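Local coordinates for glutamine amidotransferase domain-containing protein (Streptococcus mutans, PDB 3L7N) that probably acts as a class I glutamine amidotransferase, hydrolysing glutamine to release ammonia for transfer to an acceptor not identified here, at residues G54-S59 and V90-Q95. Residues are numbered along the deposited sequence; the frame is centred on the assembly and turned at random.
Sequences GPQSPS and VCLGAQ
L92, the first residue of helix 92-100, fills the inner curve of the loop 54-59 and shows how one branched side chain can pack a loop against the start of a helix. Its contacts are van der Waals ones, with apolar packing at P58 and carbon against polar atoms at Q56 and G54. With CG anti to the backbone N (chi1 162°), the fork of L92 is carried to the loop and its two methyls part: L92 CD2 lies 3.5 Å from Q56 OE1, while L92 CD1 meets the P58 end, 3.9 Å from P58 CD. Nearer the backbone, L92 CB sits 3.7 Å from G54 N. One turn on, P58 CG continues the packing, 3.6 Å from Q95 CB, the two side chains crossing at about a right angle.

Polar bonds shape the loop from within and from outside. S57 OG accepts from S59 N at 2.9 Å, an ST turn at S57-S59, and S57 O receives the hydroxyl of Y68.

Beside L92, C91 holds the N-cap position with a positive phi (39°), its SG 4.1 Å from G54 N. Strand, cysteine and helix fit a nucleophile elbow, and backbone N-H groups of the G54 loop and of L92 probably form the oxyanion hole together, as in related class I amidotransferases. The elbow joins strand 86-90 to helix 92-100, whose L96 and V99 also receive P58; the loop leaves the adjacent parallel strand 48-51 and leads toward helix 70-82.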
# COMPACT_ATOMS: atom_id res chain seq x y z
N GLY A 54 2.01 0.92 7.57
CA GLY A 54 2.22 0.94 8.95
C GLY A 54 3.68 0.99 9.34
O GLY A 54 4.53 0.46 8.66
N PRO A 55 3.97 1.57 10.48
CA PRO A 55 5.34 1.54 10.97
C PRO A 55 5.87 0.07 11.31
O PRO A 55 7.05 -0.09 11.52
CB PRO A 55 5.26 2.37 12.27
CG PRO A 55 3.91 2.05 12.81
CD PRO A 55 3.01 1.93 11.56
N GLN A 56 4.96 -0.92 11.47
CA GLN A 56 5.41 -2.30 11.81
C GLN A 56 5.98 -2.97 10.58
O GLN A 56 5.83 -2.46 9.41
CB GLN A 56 4.25 -3.14 12.33
CG GLN A 56 3.45 -2.52 13.45
CD GLN A 56 2.35 -1.52 12.94
OE1 GLN A 56 2.33 -1.11 11.75
NE2 GLN A 56 1.49 -1.12 13.83
N SER A 57 6.63 -4.09 10.81
CA SER A 57 7.00 -5.02 9.73
C SER A 57 6.05 -6.22 9.84
O SER A 57 5.38 -6.39 10.92
CB SER A 57 8.47 -5.48 9.90
OG SER A 57 8.56 -6.57 10.86
N PRO A 58 6.03 -7.13 8.80
CA PRO A 58 5.18 -8.33 8.97
C PRO A 58 5.69 -9.22 10.06
O PRO A 58 5.07 -10.20 10.37
CB PRO A 58 5.28 -9.02 7.64
CG PRO A 58 5.59 -7.98 6.71
CD PRO A 58 6.45 -6.98 7.40
N SER A 59 6.82 -8.90 10.64
CA SER A 59 7.33 -9.77 11.70
C SER A 59 7.46 -9.10 13.03
O SER A 59 7.80 -9.75 13.99
CB SER A 59 8.66 -10.43 11.32
OG SER A 59 9.64 -9.44 11.11
N VAL A 90 -1.14 -2.02 0.82
CA VAL A 90 -0.22 -0.87 0.55
C VAL A 90 0.94 -0.86 1.58
O VAL A 90 0.71 -1.08 2.73
CB VAL A 90 -0.99 0.41 0.69
CG1 VAL A 90 -0.12 1.59 0.48
CG2 VAL A 90 -2.14 0.42 -0.23
N CYS A 91 2.16 -0.67 1.12
CA CYS A 91 3.34 -0.78 1.95
C CYS A 91 3.23 -1.93 2.92
O CYS A 91 3.19 -3.03 2.48
CB CYS A 91 3.80 0.59 2.49
SG CYS A 91 4.26 0.83 4.17
N LEU A 92 3.14 -1.72 4.21
CA LEU A 92 3.03 -2.90 5.10
C LEU A 92 1.89 -3.84 4.66
O LEU A 92 2.07 -5.03 4.58
CB LEU A 92 2.90 -2.51 6.57
CG LEU A 92 2.36 -3.61 7.49
CD1 LEU A 92 3.33 -4.73 7.62
CD2 LEU A 92 2.03 -3.04 8.85
N GLY A 93 0.79 -3.28 4.24
CA GLY A 93 -0.27 -4.09 3.68
C GLY A 93 0.19 -4.98 2.49
O GLY A 93 -0.28 -6.11 2.34
N ALA A 94 1.12 -4.46 1.65
CA ALA A 94 1.60 -5.18 0.46
C ALA A 94 2.54 -6.33 0.88
O ALA A 94 2.54 -7.38 0.29
CB ALA A 94 2.24 -4.31 -0.42
N GLN A 95 3.23 -6.14 2.00
CA GLN A 95 4.12 -7.12 2.53
C GLN A 95 3.40 -8.24 3.24
O GLN A 95 3.84 -9.40 3.21
CB GLN A 95 5.15 -6.45 3.45
CG GLN A 95 6.00 -5.47 2.66
CD GLN A 95 6.71 -4.36 3.50
OE1 GLN A 95 7.00 -4.53 4.70
NE2 GLN A 95 7.02 -3.25 2.83